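Long-range contacts in 3,5-epimerase/4-reductase (Arabidopsis thaliana, PDB 4QQR), which converts dTDP-4-dehydro-6-deoxy-glucose into dTDP-beta-L-rhamnose by 3,5-epimerization followed by NADPH-dependent reduction of the 4-keto group: residues F131-T136 with T216-F221; N195-L200 with G225-N230. All coordinates share one frame; numbering follows the deposited sequence.

Contact 1 of 2, residues F131-T136 with T216-F221; sequences FKEEDT and TGIYNF. With ZN (zinc ion), chain C.
Glu133 and Ile218 bring the two backbones closest, CA to CA 5.7 Å, where the irregular loop 131-136 bends over strand 217-220. Within the loop, Asp135 N bonds back to Lys132 O, closing a turn that presents Glu133 to the strand. Glu133 and Asn220 do most of the joining. With Glu133 CG beside its backbone N (chi1 -70°), that carbon packs on Ile218 CG2 at 3.7 Å. The bend at chi2 (76°) then turns the carboxylate over the amide of Asn220, the two planes stacked 25° apart. From there OE2 accepts the backbone N of Asn220 at 3.2 Å, the N-H arriving from above the carboxylate plane. Strand 217-220 is an edge of the six-stranded parallel sheet of the Rossmann fold, bonded on its inner side to strand 161-166. Asn220 ND2 reaches back to Phe131 O at 2.7 Å, somewhat tilted from the carbonyl plane, and also donates to Asp268 O. Arg165 of strand 161-166 ties loop and strand together, its guanidinium bonding Asn220 OD1, Lys132 O and Glu133 O. An alanine in place of Glu133 would probably leave Asn220 N without its carboxylate acceptor and open a gap beside Ile218 CG2. Asp135 OD2 has two partners: it binds the zinc ion at 2.5 Å, with His123 as another ligand, and Lys132 N meets it from above the carboxylate plane.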
loop_
_atom_site.group_PDB
_atom_site.type_symbol
_atom_site.label_atom_id
_atom_site.label_comp_id
_atom_site.label_asym_id
_atom_site.label_seq_id
_atom_site.Cartn_x
_atom_site.Cartn_y
_atom_site.Cartn_z
ATOM N N PHE A 131 8.986 -14.615 15.269
ATOM C CA PHE A 131 8.211 -13.403 15.066
ATOM C C PHE A 131 6.732 -13.629 15.294
ATOM O O PHE A 131 6.173 -14.660 14.911
ATOM C CB PHE A 131 8.416 -12.871 13.659
ATOM C CG PHE A 131 9.734 -12.183 13.459
ATOM C CD1 PHE A 131 9.979 -10.946 14.047
ATOM C CD2 PHE A 131 10.721 -12.762 12.671
ATOM C CE1 PHE A 131 11.175 -10.301 13.853
ATOM C CE2 PHE A 131 11.935 -12.122 12.482
ATOM C CZ PHE A 131 12.159 -10.886 13.078
ATOM N N LYS A 132 6.093 -12.650 15.915
ATOM C CA LYS A 132 4.677 -12.772 16.193
ATOM C C LYS A 132 3.798 -12.078 15.152
ATOM O O LYS A 132 4.275 -11.303 14.323
ATOM C CB LYS A 132 4.386 -12.246 17.592
ATOM C CG LYS A 132 4.772 -13.200 18.678
ATOM C CD LYS A 132 4.437 -12.604 20.008
ATOM C CE LYS A 132 4.607 -13.623 21.122
ATOM N NZ LYS A 132 4.959 -12.957 22.420
ATOM N N GLU A 133 2.510 -12.385 15.193
ATOM C CA GLU A 133 1.532 -11.714 14.348
ATOM C C GLU A 133 1.617 -10.189 14.512
ATOM O O GLU A 133 1.640 -9.437 13.532
ATOM C CB GLU A 133 0.124 -12.232 14.674
ATOM C CG GLU A 133 -0.139 -13.695 14.230
ATOM C CD GLU A 133 0.507 -14.750 15.124
ATOM O OE1 GLU A 133 1.288 -14.368 16.023
ATOM O OE2 GLU A 133 0.229 -15.960 14.933
ATOM N N GLU A 134 1.712 -9.740 15.755
ATOM C CA GLU A 134 1.700 -8.310 16.051
ATOM C C GLU A 134 2.988 -7.625 15.616
ATOM O O GLU A 134 3.027 -6.411 15.471
ATOM C CB GLU A 134 1.450 -8.066 17.543
ATOM C CG GLU A 134 0.466 -9.057 18.175
ATOM C CD GLU A 134 1.125 -10.404 18.480
ATOM O OE1 GLU A 134 2.343 -10.396 18.750
ATOM O OE2 GLU A 134 0.446 -11.458 18.425
ATOM N N ASP A 135 4.038 -8.403 15.398
ATOM C CA ASP A 135 5.351 -7.838 15.115
ATOM C C ASP A 135 5.341 -7.070 13.821
ATOM O O ASP A 135 4.539 -7.340 12.923
ATOM C CB ASP A 135 6.410 -8.939 15.049
ATOM C CG ASP A 135 6.881 -9.378 16.416
ATOM O OD1 ASP A 135 6.248 -8.994 17.421
ATOM O OD2 ASP A 135 7.898 -10.096 16.486
ATOM N N THR A 136 6.252 -6.117 13.725
ATOM C CA THR A 136 6.314 -5.241 12.573
ATOM C C THR A 136 7.321 -5.810 11.592
ATOM O O THR A 136 8.460 -6.032 11.964
ATOM C CB THR A 136 6.735 -3.840 13.021
ATOM O OG1 THR A 136 5.762 -3.339 13.949
ATOM C CG2 THR A 136 6.847 -2.907 11.840
ATOM N N THR A 216 -10.350 -14.351 12.212
ATOM C CA THR A 216 -9.926 -13.087 11.592
ATOM C C THR A 216 -8.638 -12.562 12.215
ATOM O O THR A 216 -8.178 -13.082 13.223
ATOM C CB THR A 216 -11.048 -12.010 11.645
ATOM O OG1 THR A 216 -11.754 -12.102 12.892
ATOM C CG2 THR A 216 -12.044 -12.229 10.516
ATOM N N GLY A 217 -8.067 -11.523 11.617
ATOM C CA GLY A 217 -6.780 -11.010 12.039
ATOM C C GLY A 217 -5.654 -11.765 11.348
ATOM O O GLY A 217 -5.866 -12.467 10.352
ATOM N N ILE A 218 -4.448 -11.622 11.883
ATOM C CA ILE A 218 -3.278 -12.247 11.296
ATOM C C ILE A 218 -2.967 -13.589 11.974
ATOM O O ILE A 218 -3.041 -13.692 13.193
ATOM C CB ILE A 218 -2.057 -11.298 11.386
ATOM C CG1 ILE A 218 -2.276 -10.076 10.489
ATOM C CG2 ILE A 218 -0.771 -12.016 10.991
ATOM C CD1 ILE A 218 -1.287 -8.923 10.726
ATOM N N TYR A 219 -2.655 -14.616 11.190
ATOM C CA TYR A 219 -2.089 -15.840 11.751
ATOM C C TYR A 219 -0.810 -16.207 11.020
ATOM O O TYR A 219 -0.800 -16.311 9.789
ATOM C CB TYR A 219 -3.052 -17.025 11.655
ATOM C CG TYR A 219 -4.254 -16.948 12.554
ATOM C CD1 TYR A 219 -5.332 -16.133 12.225
ATOM C CD2 TYR A 219 -4.332 -17.701 13.723
ATOM C CE1 TYR A 219 -6.457 -16.055 13.035
ATOM C CE2 TYR A 219 -5.454 -17.629 14.546
ATOM C CZ TYR A 219 -6.516 -16.798 14.189
ATOM O OH TYR A 219 -7.652 -16.691 14.963
ATOM N N ASN A 220 0.265 -16.376 11.786
ATOM C CA ASN A 220 1.447 -17.079 11.320
ATOM C C ASN A 220 0.958 -18.462 10.913
ATOM O O ASN A 220 0.243 -19.115 11.671
ATOM C CB ASN A 220 2.503 -17.177 12.439
ATOM C CG ASN A 220 3.288 -15.869 12.654
ATOM O OD1 ASN A 220 3.339 -14.985 11.791
ATOM N ND2 ASN A 220 3.923 -15.767 13.809
ATOM N N PHE A 221 1.311 -18.895 9.707
ATOM C CA PHE A 221 0.687 -20.079 9.106
ATOM C C PHE A 221 1.748 -21.053 8.578
ATOM O O PHE A 221 1.680 -21.538 7.450
ATOM C CB PHE A 221 -0.311 -19.667 7.995
ATOM C CG PHE A 221 -1.449 -20.639 7.806
ATOM C CD1 PHE A 221 -2.338 -20.889 8.833
ATOM C CD2 PHE A 221 -1.621 -21.310 6.612
ATOM C CE1 PHE A 221 -3.372 -21.779 8.680
ATOM C CE2 PHE A 221 -2.662 -22.205 6.458
ATOM C CZ PHE A 221 -3.535 -22.432 7.500
HETATM ZN ZN ZN C . 8.881 -10.822 18.636
#

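Contact 2 of 2, residues N195-L200 with G225-N230; sequences NSMTIL and GVVSHN
Asn195 pairs with Val227 in a single antiparallel bridge, a hydrogen-bonded pair that joins the loop leading to helix 200-212 to the residues just before helix 229-239. Beside it Met197 crosses Val227 at about a right angle: its chain, extended beyond CG, carries SD to 4.0 Å from Val227 CG2 and CE on to Val227 O at 3.6 Å. The amide of Asn195 stands almost upright to the His229 ring, planes 84° apart, with ND2 approaching CE1 obliquely. Their polar bonds go to other partners: Asn195 ND2 and His229 ND1 share Ile193, just ahead of Asn195, through its O and N respectively, while Asn264 OD1 takes a second bond from ND2. Val226 CG1, anti to its own carbonyl carbon (chi1 -71°), rests on the Asn195 carbonyl group, and Val226 CA adds a CA-H...O contact to the same oxygen. The bridge itself consists of Asn195 N donating to Val227 O at 2.9 Å and Val227 N returning a bond to Asn195 O. Ser196 OG, held chiefly by Leu267 N, makes a weak bond to Gly225 O. A water molecule accepts from Met197 N at 2.6 Å and probably donates to Gly225 O, 2.9 Å from it.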
loop_
_atom_site.group_PDB
_atom_site.type_symbol
_atom_site.label_atom_id
_atom_site.label_comp_id
_atom_site.label_asym_id
_atom_site.label_seq_id
_atom_site.Cartn_x
_atom_site.Cartn_y
_atom_site.Cartn_z
ATOM N N ASN A 195 14.581 -22.613 8.859
ATOM C CA ASN A 195 13.476 -21.715 8.515
ATOM C C ASN A 195 12.129 -22.274 8.961
ATOM O O ASN A 195 11.969 -23.488 9.075
ATOM C CB ASN A 195 13.455 -21.442 7.006
ATOM C CG ASN A 195 14.361 -20.269 6.593
ATOM O OD1 ASN A 195 13.982 -19.107 6.703
ATOM N ND2 ASN A 195 15.554 -20.582 6.109
ATOM N N SER A 196 11.166 -21.394 9.230
ATOM C CA SER A 196 9.767 -21.813 9.368
ATOM C C SER A 196 9.176 -22.125 7.993
ATOM O O SER A 196 9.444 -21.424 7.018
ATOM C CB SER A 196 8.922 -20.749 10.078
ATOM O OG SER A 196 8.963 -20.918 11.485
ATOM N N MET A 197 8.389 -23.190 7.906
ATOM C CA MET A 197 7.881 -23.644 6.612
ATOM C C MET A 197 6.455 -24.131 6.763
ATOM O O MET A 197 6.014 -24.466 7.870
ATOM C CB MET A 197 8.751 -24.772 6.025
ATOM C CG MET A 197 10.267 -24.515 6.021
ATOM S SD MET A 197 11.123 -25.463 4.743
ATOM C CE MET A 197 12.794 -24.819 4.908
ATOM N N THR A 198 5.748 -24.182 5.641
ATOM C CA THR A 198 4.330 -24.524 5.629
ATOM C C THR A 198 4.101 -25.868 4.931
ATOM O O THR A 198 4.433 -26.022 3.757
ATOM C CB THR A 198 3.516 -23.414 4.889
ATOM O OG1 THR A 198 3.747 -22.147 5.515
ATOM C CG2 THR A 198 2.033 -23.710 4.897
ATOM N N ILE A 199 3.525 -26.841 5.633
ATOM C CA ILE A 199 3.154 -28.095 4.974
ATOM C C ILE A 199 1.729 -28.003 4.448
ATOM O O ILE A 199 0.775 -28.216 5.196
ATOM C CB ILE A 199 3.237 -29.298 5.912
ATOM C CG1 ILE A 199 4.603 -29.377 6.582
ATOM C CG2 ILE A 199 2.948 -30.562 5.131
ATOM C CD1 ILE A 199 5.721 -29.467 5.598
ATOM N N LEU A 200 1.583 -27.668 3.167
ATOM C CA LEU A 200 0.253 -27.425 2.584
ATOM C C LEU A 200 -0.747 -28.563 2.811
ATOM O O LEU A 200 -1.924 -28.316 3.025
ATOM C CB LEU A 200 0.348 -27.131 1.088
ATOM C CG LEU A 200 1.130 -25.889 0.674
ATOM C CD1 LEU A 200 1.174 -25.776 -0.844
ATOM C CD2 LEU A 200 0.538 -24.629 1.323
ATOM N N GLY A 225 8.163 -24.883 14.855
ATOM C CA GLY A 225 9.555 -25.269 14.686
ATOM C C GLY A 225 10.227 -24.808 13.391
ATOM O O GLY A 225 9.620 -24.121 12.562
ATOM N N VAL A 226 11.491 -25.203 13.218
ATOM C CA VAL A 226 12.240 -24.882 12.007
ATOM C C VAL A 226 12.985 -26.094 11.428
ATOM O O VAL A 226 13.419 -26.965 12.186
ATOM C CB VAL A 226 13.246 -23.753 12.277
ATOM C CG1 VAL A 226 12.515 -22.434 12.488
ATOM C CG2 VAL A 226 14.114 -24.085 13.491
ATOM N N VAL A 227 13.094 -26.159 10.094
ATOM C CA VAL A 227 14.047 -27.063 9.413
ATOM C C VAL A 227 15.071 -26.310 8.573
ATOM O O VAL A 227 14.751 -25.309 7.928
ATOM C CB VAL A 227 13.407 -28.072 8.410
ATOM C CG1 VAL A 227 13.432 -29.490 8.956
ATOM C CG2 VAL A 227 12.022 -27.627 7.945
ATOM N N SER A 228 16.296 -26.821 8.542
ATOM C CA SER A 228 17.279 -26.305 7.603
ATOM C C SER A 228 17.116 -27.054 6.292
ATOM O O SER A 228 16.400 -28.073 6.231
ATOM C CB SER A 228 18.687 -26.492 8.139
ATOM O OG SER A 228 19.045 -27.862 8.108
ATOM N N HIS A 229 17.769 -26.542 5.247
ATOM C CA HIS A 229 17.747 -27.178 3.923
ATOM C C HIS A 229 18.357 -28.557 3.980
ATOM O O HIS A 229 17.898 -29.473 3.295
ATOM C CB HIS A 229 18.518 -26.340 2.909
ATOM C CG HIS A 229 18.078 -24.916 2.846
ATOM N ND1 HIS A 229 18.370 -24.006 3.842
ATOM C CD2 HIS A 229 17.356 -24.239 1.925
ATOM C CE1 HIS A 229 17.857 -22.834 3.529
ATOM N NE2 HIS A 229 17.233 -22.946 2.368
ATOM N N ASN A 230 19.387 -28.694 4.811
ATOM C CA ASN A 230 20.086 -29.961 4.972
ATOM C C ASN A 230 19.242 -31.028 5.638
ATOM O O ASN A 230 19.212 -32.175 5.178
ATOM C CB ASN A 230 21.395 -29.770 5.735
ATOM C CG ASN A 230 22.522 -29.241 4.851
ATOM O OD1 ASN A 230 22.443 -29.276 3.632
ATOM N ND2 ASN A 230 23.580 -28.767 5.472
HETATM O O HOH W 1 8.204 -24.549 10.060
#

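How the contacts relate
Contacts 1 and 2 lie about 18 Å apart, centre to centre, and their segments alternate along the chain: 131-136, 195-200, 216-221, 225-230. Strand 217-220 of contact 1 is followed by helix 229-239, which begins within contact 2, while helix 200-212 connects 195-200 to that strand. The two contacts meet directly where Thr198 OG1 and Phe221 O, 2.9 Å apart, probably share a hydrogen bond. Residues 264-268 also serve both, with Asp268 bonding Asn220 and Asn264, Asn265 and Leu267 bonding 195-196. Contact 1 fastens the zinc-binding loop to the edge strand of the Rossmann sheet; contact 2 joins the chain entering helix 200-212 to the start of helix 229-239.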